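Local coordinates for protein SAM dependent methyltransferase (Aquifex aeolicus, PDB 3DH0) that binds S-adenosylmethionine and probably transfers its methyl group to an acceptor substrate, at residues A67-Q71 and E72-N76; K94-E97 and N98-P101; I110-A113 and F114-E118; L123-L126 and E127-R131. All coordinates share one frame; numbering follows the deposited sequence.

The chain passes through four local contacts in series; none nests within another and none crosses. Contact 1 turns strand 64-69 into helix 72-85. Contact 2 closes a tight turn just after strand 90-94, beside contact 1, where D69 O and S95 N lie 3.0 Å apart in a probable hydrogen bond. Contact 3 bends the chain at the end of strand 107-113, and contact 4 spans turns of the next helix, 122-132. That helix meets contact 3 through L129 against M112 and I110, and contact 2 through a probable bond from I100 N to E128 OE2. All four reach S-adenosylmethionine, so together they tie strand ends, loops and two helices around it.

Contact 1: residues A67-Q71 and E72-N76; sequences AIDVQ and EEMVN. With SAM (S-adenosylmethionine), chain C.
D69 touches M74 and V75 of the following helix while its carboxylate grips the ribose of S-adenosylmethionine. Its CB lies 4.1 Å from V75 CG2. The next atom, CG, rests against M74 CB, the two side chains crossing at a slant. With CG anti to the backbone N (chi1 -158°), the carboxylate is carried to the ribose and its two oxygens divide the work. OD1 accepts from the cofactor O2' at 2.5 Å. It also takes Q71 N, 3.1 Å away, on its anti side and over a nearly straight N-H...O path of 169°; this is an Asx turn. OD2 accepts from O3' at 3.2 Å and from G47 N, so each oxygen has two donors and the carboxylate is fixed in rotation. M74 CE comes within 3.4 Å of the same O3', and CG lies close to it as well, so the ribose edge is lined by the methyl and a methylene. Both methyls of V70 lie over one face of the adenine, CG1 being 3.4 Å from C6. Q71 holds the N-cap position, and its O accepts from V75 N at 3.0 Å in the first turn of the helix. An acid at this strand end that holds both ribose hydroxyls is a hallmark of Rossmann-like methyltransferases. The segment joins strand 64-69 to helix 72-85, while V75 packs on V92 and K94 of strand 90-94, the strand paired with 64-69 through A67.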
# COMPACT_ATOMS: atom_id res chain seq x y z
N ALA A 67 1.37 6.65 -6.94
CA ALA A 67 0.12 6.06 -6.49
C ALA A 67 -0.57 5.34 -7.64
O ALA A 67 -1.17 5.97 -8.50
CB ALA A 67 -0.79 7.16 -5.95
N ILE A 68 -0.48 4.01 -7.66
CA ILE A 68 -1.11 3.24 -8.72
C ILE A 68 -2.44 2.64 -8.31
O ILE A 68 -2.83 2.70 -7.16
CB ILE A 68 -0.21 2.10 -9.19
CG1 ILE A 68 0.20 1.24 -7.99
CG2 ILE A 68 1.01 2.66 -9.93
CD1 ILE A 68 0.98 -0.02 -8.34
N ASP A 69 -3.14 2.07 -9.27
CA ASP A 69 -4.42 1.45 -9.03
C ASP A 69 -4.96 0.95 -10.35
O ASP A 69 -4.99 1.69 -11.33
CB ASP A 69 -5.40 2.44 -8.41
CG ASP A 69 -6.52 1.74 -7.65
OD1 ASP A 69 -7.19 0.88 -8.25
OD2 ASP A 69 -6.72 2.05 -6.47
N VAL A 70 -5.39 -0.31 -10.37
CA VAL A 70 -5.94 -0.94 -11.57
C VAL A 70 -7.25 -0.34 -12.04
O VAL A 70 -7.58 -0.46 -13.21
CB VAL A 70 -6.20 -2.45 -11.36
CG1 VAL A 70 -4.89 -3.21 -11.22
CG2 VAL A 70 -7.09 -2.66 -10.15
N GLN A 71 -7.99 0.31 -11.15
CA GLN A 71 -9.27 0.91 -11.54
C GLN A 71 -9.19 2.39 -11.91
O GLN A 71 -8.72 3.22 -11.13
CB GLN A 71 -10.32 0.68 -10.46
CG GLN A 71 -10.71 -0.78 -10.35
CD GLN A 71 -11.96 -0.99 -9.53
OE1 GLN A 71 -11.91 -1.09 -8.31
NE2 GLN A 71 -13.10 -1.06 -10.22
N GLU A 72 -9.65 2.69 -13.12
CA GLU A 72 -9.63 4.04 -13.66
C GLU A 72 -10.36 5.05 -12.78
O GLU A 72 -9.90 6.18 -12.60
CB GLU A 72 -10.22 4.03 -15.08
CG GLU A 72 -10.11 5.38 -15.79
CD GLU A 72 -10.66 5.39 -17.21
OE1 GLU A 72 -10.27 4.51 -18.02
OE2 GLU A 72 -11.46 6.28 -17.52
N GLU A 73 -11.51 4.65 -12.23
CA GLU A 73 -12.27 5.55 -11.39
C GLU A 73 -11.50 5.93 -10.14
O GLU A 73 -11.55 7.07 -9.69
CB GLU A 73 -13.64 4.96 -11.01
CG GLU A 73 -13.72 3.45 -10.88
CD GLU A 73 -13.80 2.75 -12.22
OE1 GLU A 73 -14.46 3.30 -13.13
OE2 GLU A 73 -13.22 1.65 -12.38
N MET A 74 -10.77 4.97 -9.58
CA MET A 74 -9.98 5.24 -8.40
C MET A 74 -8.80 6.14 -8.77
O MET A 74 -8.39 7.01 -8.00
CB MET A 74 -9.47 3.94 -7.77
CG MET A 74 -10.38 3.36 -6.71
SD MET A 74 -11.92 2.71 -7.33
CE MET A 74 -12.18 1.40 -6.23
N VAL A 75 -8.27 5.94 -9.96
CA VAL A 75 -7.15 6.75 -10.40
C VAL A 75 -7.55 8.23 -10.52
O VAL A 75 -6.89 9.11 -9.98
CB VAL A 75 -6.61 6.26 -11.76
CG1 VAL A 75 -5.49 7.16 -12.24
CG2 VAL A 75 -6.12 4.82 -11.64
N ASN A 76 -8.66 8.50 -11.20
CA ASN A 76 -9.07 9.88 -11.36
C ASN A 76 -9.52 10.55 -10.07
O ASN A 76 -9.38 11.75 -9.91
CB ASN A 76 -10.14 9.99 -12.45
CG ASN A 76 -9.60 9.62 -13.83
OD1 ASN A 76 -8.53 10.09 -14.25
ND2 ASN A 76 -10.34 8.78 -14.55
N SAM C . -5.43 1.62 0.29
CA SAM C . -6.64 2.49 0.10
C SAM C . -6.85 3.37 1.31
O SAM C . -6.06 3.28 2.25
OXT SAM C . -7.84 4.16 1.24
CB SAM C . -7.87 1.62 -0.11
CG SAM C . -7.54 0.54 -1.07
SD SAM C . -8.79 -0.69 -1.54
CE SAM C . -8.97 -1.66 -0.04
C5' SAM C . -7.86 -1.67 -2.62
C4' SAM C . -7.58 -1.07 -3.98
O4' SAM C . -6.75 -2.03 -4.63
C3' SAM C . -8.82 -1.03 -4.90
O3' SAM C . -9.12 0.38 -5.06
C2' SAM C . -8.38 -1.60 -6.23
O2' SAM C . -8.76 -0.93 -7.42
C1' SAM C . -6.86 -1.82 -5.98
N9 SAM C . -6.23 -2.96 -6.61
C8 SAM C . -6.65 -4.28 -6.70
N7 SAM C . -5.81 -5.04 -7.33
C5 SAM C . -4.77 -4.19 -7.68
C6 SAM C . -3.54 -4.40 -8.37
N6 SAM C . -3.19 -5.61 -8.84
N1 SAM C . -2.69 -3.31 -8.55
C2 SAM C . -3.08 -2.11 -8.06
N3 SAM C . -4.21 -1.81 -7.40
C4 SAM C . -5.01 -2.90 -7.24

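Contact 2: residues K94-E97 and N98-P101; sequences KSEE and NKIP. With SAM (S-adenosylmethionine), chain C.
E96 and K99 are joined through their backbones: K99 N donates to E96 O at 3.2 Å, and E96 N returns a weak bond to K99 O at 3.4 Å. They form a single antiparallel hydrogen-bonded pair closing a type I beta turn, and the chain directions before and after it differ by 155°. S95 OG also donates to E96 O, so this carbonyl is gripped from opposite faces of its plane, each donor standing well above that plane. Among charged groups, K94 NZ donates to S95 O at 2.6 Å and to V70 O, and its salt bridge to E96 OE1 is long. The side chains of E96 and K99 run side by side, yet their charged ends stay apart. E97 OE1 instead pairs with K6, while OE2 accepts from S120 N. Water completes the set: one molecule donates to E97 OE2 at 2.6 Å and accepts weakly from N98 ND2, bridging two groups whose planes are 74° apart. N98 ND2 has a further weak bond to E121 O, and the side chain rests on K124 and F125. A leucine in place of N98 would probably leave the water and E121 O without this donor and E97 OE2 with a less firmly held water. The ligand bonds come last: the adenine N6 donates to E97 O at 3.1 Å and weakly to E97 OE2 at 3.2 Å. Such recognition of the amino group by the loop after the third parallel strand marks the adenine pocket of Rossmann-like methyltransferases.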
# COMPACT_ATOMS: atom_id res chain seq x y z
N LYS A 94 -2.28 4.88 -13.72
CA LYS A 94 -3.21 3.80 -14.06
C LYS A 94 -2.42 2.50 -14.18
O LYS A 94 -1.60 2.33 -15.08
CB LYS A 94 -3.92 4.12 -15.37
CG LYS A 94 -4.77 3.00 -15.91
CD LYS A 94 -5.91 2.68 -15.00
CE LYS A 94 -6.69 1.48 -15.52
NZ LYS A 94 -5.87 0.22 -15.54
N SER A 95 -2.68 1.57 -13.27
CA SER A 95 -2.00 0.28 -13.24
C SER A 95 -2.78 -0.86 -13.88
O SER A 95 -3.99 -0.78 -14.10
CB SER A 95 -1.66 -0.07 -11.78
OG SER A 95 -1.42 -1.46 -11.59
N GLU A 96 -2.06 -1.93 -14.17
CA GLU A 96 -2.63 -3.13 -14.77
C GLU A 96 -2.38 -4.21 -13.73
O GLU A 96 -1.43 -4.12 -12.97
CB GLU A 96 -1.91 -3.46 -16.07
CG GLU A 96 -2.81 -3.94 -17.19
CD GLU A 96 -3.82 -2.89 -17.62
OE1 GLU A 96 -3.47 -1.69 -17.64
OE2 GLU A 96 -4.95 -3.27 -17.96
N GLU A 97 -3.21 -5.24 -13.70
CA GLU A 97 -3.09 -6.29 -12.71
C GLU A 97 -1.69 -6.71 -12.29
O GLU A 97 -1.35 -6.62 -11.11
CB GLU A 97 -3.89 -7.52 -13.16
CG GLU A 97 -4.10 -8.58 -12.08
CD GLU A 97 -4.76 -8.04 -10.82
OE1 GLU A 97 -5.71 -7.23 -10.92
OE2 GLU A 97 -4.34 -8.44 -9.71
N ASN A 98 -0.85 -7.15 -13.21
CA ASN A 98 0.49 -7.57 -12.80
C ASN A 98 1.61 -6.82 -13.48
O ASN A 98 2.72 -7.35 -13.64
CB ASN A 98 0.68 -9.07 -13.02
CG ASN A 98 -0.38 -9.89 -12.31
OD1 ASN A 98 -1.31 -10.39 -12.93
ND2 ASN A 98 -0.24 -10.02 -10.99
N LYS A 99 1.32 -5.59 -13.88
CA LYS A 99 2.30 -4.76 -14.56
C LYS A 99 2.31 -3.34 -14.00
O LYS A 99 1.29 -2.65 -14.02
CB LYS A 99 1.97 -4.67 -16.05
CG LYS A 99 1.71 -5.97 -16.74
CD LYS A 99 1.68 -5.71 -18.25
CE LYS A 99 1.02 -6.83 -19.04
NZ LYS A 99 -0.46 -6.75 -18.94
N ILE A 100 3.47 -2.90 -13.51
CA ILE A 100 3.61 -1.56 -12.97
C ILE A 100 4.32 -0.71 -14.03
O ILE A 100 5.40 -1.05 -14.48
CB ILE A 100 4.41 -1.58 -11.65
CG1 ILE A 100 3.72 -2.54 -10.67
CG2 ILE A 100 4.48 -0.19 -11.04
CD1 ILE A 100 4.59 -3.02 -9.54
N PRO A 101 3.71 0.40 -14.43
CA PRO A 101 4.27 1.30 -15.44
C PRO A 101 5.54 2.06 -15.06
O PRO A 101 5.72 3.20 -15.45
CB PRO A 101 3.11 2.23 -15.74
CG PRO A 101 2.46 2.36 -14.41
CD PRO A 101 2.45 0.94 -13.90
N SAM C . -5.43 1.62 0.29
CA SAM C . -6.64 2.49 0.10
C SAM C . -6.85 3.37 1.31
O SAM C . -6.06 3.28 2.25
OXT SAM C . -7.84 4.16 1.24
CB SAM C . -7.87 1.62 -0.11
CG SAM C . -7.54 0.54 -1.07
SD SAM C . -8.79 -0.69 -1.54
CE SAM C . -8.97 -1.66 -0.04
C5' SAM C . -7.86 -1.67 -2.62
C4' SAM C . -7.58 -1.07 -3.98
O4' SAM C . -6.75 -2.03 -4.63
C3' SAM C . -8.82 -1.03 -4.90
O3' SAM C . -9.12 0.38 -5.06
C2' SAM C . -8.38 -1.60 -6.23
O2' SAM C . -8.76 -0.93 -7.42
C1' SAM C . -6.86 -1.82 -5.98
N9 SAM C . -6.23 -2.96 -6.61
C8 SAM C . -6.65 -4.28 -6.70
N7 SAM C . -5.81 -5.04 -7.33
C5 SAM C . -4.77 -4.19 -7.68
C6 SAM C . -3.54 -4.40 -8.37
N6 SAM C . -3.19 -5.61 -8.84
N1 SAM C . -2.69 -3.31 -8.55
C2 SAM C . -3.08 -2.11 -8.06
N3 SAM C . -4.21 -1.81 -7.40
C4 SAM C . -5.01 -2.90 -7.24
O HOH W 1 -2.17 -9.81 -9.07

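Contact 3: residues I110-A113 and F114-E118; sequences IFMA and FTFHE. With SAM (S-adenosylmethionine), chain C.
M112 lies across T115 at about a right angle, its CG 3.3 Å from the methyl CG2. Further out, the chain bends at chi3 and SD reaches the edge of the F116 ring in its plane. SD is 3.7 Å from CD1 and 90° off the ring normal, an edge-on Met-aromatic contact. OG1 of T115 stands anti to the backbone N (chi1 163°), which turns the hydroxyl to the cofactor and leaves CG2 for M112. The hydroxyl donates a weak bond of 3.4 Å to the ribose O4'. One residue before the bend, A113 O accepts from the amino N of S-adenosylmethionine at 2.8 Å. A water accepts from F116 N and probably donates to M112 O behind the turn, where the chain passes through F114 with positive phi (58°). The carboxylate of E118 lies along the cofactor, OE2 3.2 Å from C5' and 3.7 Å from the sulfonium SD, while OE1 accepts from F7 N. Its negative charge would probably favour the sulfonium. A leucine at E118 is likely to leave F7 N without its acceptor and the sulfonium without this nearby counter-charge. F114 meets W144 and F116 meets Y159, covering the bend with rings. The strand end followed by a tight bend, with a backbone carbonyl taking the cofactor's amino group, fits the motif IV region of class I methyltransferases.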
# COMPACT_ATOMS: atom_id res chain seq x y z
N ILE A 110 7.75 0.36 -0.55
CA ILE A 110 6.52 -0.15 -1.15
C ILE A 110 5.49 -0.28 -0.04
O ILE A 110 5.66 -1.03 0.91
CB ILE A 110 6.73 -1.52 -1.81
CG1 ILE A 110 7.85 -1.45 -2.85
CG2 ILE A 110 5.44 -1.96 -2.51
CD1 ILE A 110 8.40 -2.82 -3.24
N PHE A 111 4.41 0.48 -0.16
CA PHE A 111 3.35 0.48 0.84
C PHE A 111 2.09 -0.13 0.25
O PHE A 111 1.56 0.35 -0.75
CB PHE A 111 3.08 1.93 1.26
CG PHE A 111 1.95 2.10 2.21
CD1 PHE A 111 1.97 1.48 3.45
CD2 PHE A 111 0.89 2.94 1.89
CE1 PHE A 111 0.96 1.70 4.37
CE2 PHE A 111 -0.13 3.17 2.79
CZ PHE A 111 -0.10 2.55 4.04
N MET A 112 1.61 -1.21 0.86
CA MET A 112 0.42 -1.87 0.38
C MET A 112 -0.64 -1.89 1.49
O MET A 112 -0.67 -2.79 2.32
CB MET A 112 0.77 -3.30 -0.05
CG MET A 112 0.13 -3.71 -1.35
SD MET A 112 0.56 -5.37 -1.85
CE MET A 112 2.28 -5.25 -2.05
N ALA A 113 -1.52 -0.89 1.51
CA ALA A 113 -2.55 -0.81 2.54
C ALA A 113 -3.91 -1.38 2.16
O ALA A 113 -4.64 -0.81 1.35
CB ALA A 113 -2.71 0.64 3.00
N PHE A 114 -4.25 -2.51 2.77
CA PHE A 114 -5.52 -3.20 2.53
C PHE A 114 -5.74 -3.61 1.08
O PHE A 114 -6.88 -3.74 0.63
CB PHE A 114 -6.70 -2.34 2.98
CG PHE A 114 -6.64 -1.92 4.42
CD1 PHE A 114 -6.29 -0.62 4.76
CD2 PHE A 114 -6.91 -2.84 5.43
CE1 PHE A 114 -6.22 -0.23 6.08
CE2 PHE A 114 -6.85 -2.46 6.76
CZ PHE A 114 -6.50 -1.15 7.09
N THR A 115 -4.66 -3.84 0.34
CA THR A 115 -4.82 -4.21 -1.04
C THR A 115 -4.27 -5.60 -1.40
O THR A 115 -4.63 -6.16 -2.42
CB THR A 115 -4.23 -3.09 -1.97
OG1 THR A 115 -4.01 -3.59 -3.30
CG2 THR A 115 -2.94 -2.57 -1.41
N PHE A 116 -3.42 -6.16 -0.54
CA PHE A 116 -2.84 -7.46 -0.84
C PHE A 116 -3.86 -8.57 -1.10
O PHE A 116 -3.75 -9.31 -2.07
CB PHE A 116 -1.92 -7.90 0.29
CG PHE A 116 -1.05 -9.07 -0.06
CD1 PHE A 116 0.08 -8.90 -0.86
CD2 PHE A 116 -1.36 -10.34 0.41
CE1 PHE A 116 0.89 -9.98 -1.19
CE2 PHE A 116 -0.56 -11.43 0.09
CZ PHE A 116 0.57 -11.25 -0.71
N HIS A 117 -4.86 -8.69 -0.22
CA HIS A 117 -5.89 -9.71 -0.38
C HIS A 117 -6.75 -9.50 -1.63
O HIS A 117 -7.61 -10.33 -1.94
CB HIS A 117 -6.80 -9.75 0.84
CG HIS A 117 -7.66 -8.54 0.97
ND1 HIS A 117 -7.17 -7.32 1.38
CD2 HIS A 117 -8.97 -8.33 0.66
CE1 HIS A 117 -8.13 -6.41 1.30
NE2 HIS A 117 -9.23 -7.00 0.86
N GLU A 118 -6.55 -8.39 -2.34
CA GLU A 118 -7.33 -8.10 -3.55
C GLU A 118 -6.61 -8.48 -4.85
O GLU A 118 -7.18 -8.39 -5.94
CB GLU A 118 -7.68 -6.61 -3.60
CG GLU A 118 -9.01 -6.28 -3.01
CD GLU A 118 -9.45 -4.87 -3.34
OE1 GLU A 118 -9.38 -4.49 -4.53
OE2 GLU A 118 -9.88 -4.15 -2.42
N SAM C . -5.43 1.62 0.29
CA SAM C . -6.64 2.49 0.10
C SAM C . -6.85 3.37 1.31
O SAM C . -6.06 3.28 2.25
OXT SAM C . -7.84 4.16 1.24
CB SAM C . -7.87 1.62 -0.11
CG SAM C . -7.54 0.54 -1.07
SD SAM C . -8.79 -0.69 -1.54
CE SAM C . -8.97 -1.66 -0.04
C5' SAM C . -7.86 -1.67 -2.62
C4' SAM C . -7.58 -1.07 -3.98
O4' SAM C . -6.75 -2.03 -4.63
C3' SAM C . -8.82 -1.03 -4.90
O3' SAM C . -9.12 0.38 -5.06
C2' SAM C . -8.38 -1.60 -6.23
O2' SAM C . -8.76 -0.93 -7.42
C1' SAM C . -6.86 -1.82 -5.98
N9 SAM C . -6.23 -2.96 -6.61
C8 SAM C . -6.65 -4.28 -6.70
N7 SAM C . -5.81 -5.04 -7.33
C5 SAM C . -4.77 -4.19 -7.68
C6 SAM C . -3.54 -4.40 -8.37
N6 SAM C . -3.19 -5.61 -8.84
N1 SAM C . -2.69 -3.31 -8.55
C2 SAM C . -3.08 -2.11 -8.06
N3 SAM C . -4.21 -1.81 -7.40
C4 SAM C . -5.01 -2.90 -7.24
O HOH W 2 -2.47 -5.19 1.90

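Contact 4: residues L123-L126 and E127-R131; sequences LKFL and EELKR. With SAM (S-adenosylmethionine), chain C.
L126 and L129 meet on one flank of the helix, CD1 to CD1 at 4.3 Å, and F125 packs against L129 beside them. L126 sends its side chain to A171 and I173, and its O accepts from K130 N at 3.2 Å. L129 is held by both parts of F125: L129 N donates to F125 O at 2.8 Å in the carbonyl plane, and L129 CD1 lies 3.5 Å from F125 CE1, the two side chains crossing on the slant. F125 has its CG anti to the backbone N (chi1 176°), and this brings the ring back to L129 although CB starts away from it. These bonds belong to the i to i+4 ladder of an alpha helix, the one that follows the fourth parallel strand in the Rossmann-like methyltransferase fold; L129 presses on I110 and M112 of that strand. E127 lies on the exposed side. Its CG passes 3.1 Å from L123 O, and its chain folds at chi2 (-53°), bringing OE1 to K130 NZ in a salt bridge of 2.7 Å. A second ion pair runs along the helix: R131 grips E128 OE2 side-on with NE and NH2, the latter at 2.9 Å, both from the same face of the carboxylate. I100 N also donates to E128 OE2, and R131 NH1 pairs with D104. On the cofactor side, F125 CE2 stands 3.9 Å from the adenine N1.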
# COMPACT_ATOMS: atom_id res chain seq x y z
N LEU A 123 1.82 -13.88 -6.10
CA LEU A 123 3.21 -14.19 -6.41
C LEU A 123 3.72 -13.71 -7.79
O LEU A 123 4.93 -13.58 -8.01
CB LEU A 123 3.46 -15.69 -6.21
CG LEU A 123 2.58 -16.71 -6.93
CD1 LEU A 123 2.86 -18.09 -6.32
CD2 LEU A 123 1.08 -16.36 -6.82
N LYS A 124 2.79 -13.45 -8.69
CA LYS A 124 3.13 -12.98 -10.03
C LYS A 124 3.23 -11.47 -9.95
O LYS A 124 4.00 -10.85 -10.68
CB LYS A 124 2.04 -13.40 -11.02
CG LYS A 124 2.29 -13.06 -12.47
CD LYS A 124 1.20 -13.64 -13.38
CE LYS A 124 1.16 -15.18 -13.32
NZ LYS A 124 0.06 -15.79 -14.13
N PHE A 125 2.44 -10.88 -9.06
CA PHE A 125 2.46 -9.44 -8.86
C PHE A 125 3.73 -9.11 -8.09
O PHE A 125 4.40 -8.11 -8.36
CB PHE A 125 1.24 -9.01 -8.06
CG PHE A 125 1.22 -7.55 -7.74
CD1 PHE A 125 1.81 -7.08 -6.57
CD2 PHE A 125 0.66 -6.64 -8.62
CE1 PHE A 125 1.83 -5.72 -6.29
CE2 PHE A 125 0.68 -5.28 -8.35
CZ PHE A 125 1.27 -4.81 -7.19
N LEU A 126 4.05 -9.99 -7.14
CA LEU A 126 5.26 -9.85 -6.33
C LEU A 126 6.51 -9.79 -7.19
O LEU A 126 7.45 -9.07 -6.87
CB LEU A 126 5.37 -11.02 -5.36
CG LEU A 126 4.63 -10.90 -4.03
CD1 LEU A 126 5.22 -9.76 -3.21
CD2 LEU A 126 3.17 -10.67 -4.29
N GLU A 127 6.54 -10.56 -8.28
CA GLU A 127 7.70 -10.55 -9.16
C GLU A 127 7.80 -9.20 -9.82
O GLU A 127 8.88 -8.59 -9.89
CB GLU A 127 7.60 -11.64 -10.22
CG GLU A 127 7.56 -13.03 -9.65
CD GLU A 127 8.72 -13.33 -8.70
OE1 GLU A 127 9.89 -13.26 -9.13
OE2 GLU A 127 8.45 -13.64 -7.51
N GLU A 128 6.67 -8.71 -10.31
CA GLU A 128 6.64 -7.40 -10.96
C GLU A 128 7.11 -6.35 -9.96
O GLU A 128 7.83 -5.42 -10.32
CB GLU A 128 5.21 -7.11 -11.44
CG GLU A 128 5.02 -5.79 -12.17
CD GLU A 128 5.86 -5.64 -13.44
OE1 GLU A 128 6.21 -6.66 -14.08
OE2 GLU A 128 6.16 -4.49 -13.81
N LEU A 129 6.73 -6.52 -8.69
CA LEU A 129 7.11 -5.58 -7.65
C LEU A 129 8.62 -5.44 -7.43
O LEU A 129 9.11 -4.33 -7.23
CB LEU A 129 6.45 -5.98 -6.33
CG LEU A 129 5.27 -5.12 -5.83
CD1 LEU A 129 4.81 -5.70 -4.52
CD2 LEU A 129 5.68 -3.67 -5.64
N LYS A 130 9.34 -6.56 -7.44
CA LYS A 130 10.79 -6.55 -7.24
C LYS A 130 11.48 -5.77 -8.36
O LYS A 130 12.47 -5.08 -8.14
CB LYS A 130 11.37 -7.96 -7.25
CG LYS A 130 10.71 -8.98 -6.36
CD LYS A 130 11.74 -10.05 -6.01
CE LYS A 130 11.13 -11.41 -5.65
NZ LYS A 130 10.79 -12.21 -6.85
N ARG A 131 10.95 -5.92 -9.56
CA ARG A 131 11.51 -5.24 -10.72
C ARG A 131 11.58 -3.74 -10.49
O ARG A 131 12.66 -3.14 -10.59
CB ARG A 131 10.69 -5.55 -11.97
CG ARG A 131 11.30 -4.99 -13.24
CD ARG A 131 10.47 -5.28 -14.46
NE ARG A 131 9.25 -4.48 -14.51
CZ ARG A 131 9.24 -3.15 -14.52
NH1 ARG A 131 10.37 -2.47 -14.48
NH2 ARG A 131 8.09 -2.50 -14.57
N SAM C . -5.43 1.62 0.29
CA SAM C . -6.64 2.49 0.10
C SAM C . -6.85 3.37 1.31
O SAM C . -6.06 3.28 2.25
OXT SAM C . -7.84 4.16 1.24
CB SAM C . -7.87 1.62 -0.11
CG SAM C . -7.54 0.54 -1.07
SD SAM C . -8.79 -0.69 -1.54
CE SAM C . -8.97 -1.66 -0.04
C5' SAM C . -7.86 -1.67 -2.62
C4' SAM C . -7.58 -1.07 -3.98
O4' SAM C . -6.75 -2.03 -4.63
C3' SAM C . -8.82 -1.03 -4.90
O3' SAM C . -9.12 0.38 -5.06
C2' SAM C . -8.38 -1.60 -6.23
O2' SAM C . -8.76 -0.93 -7.42
C1' SAM C . -6.86 -1.82 -5.98
N9 SAM C . -6.23 -2.96 -6.61
C8 SAM C . -6.65 -4.28 -6.70
N7 SAM C . -5.81 -5.04 -7.33
C5 SAM C . -4.77 -4.19 -7.68
C6 SAM C . -3.54 -4.40 -8.37
N6 SAM C . -3.19 -5.61 -8.84
N1 SAM C . -2.69 -3.31 -8.55
C2 SAM C . -3.08 -2.11 -8.06
N3 SAM C . -4.21 -1.81 -7.40
C4 SAM C . -5.01 -2.90 -7.24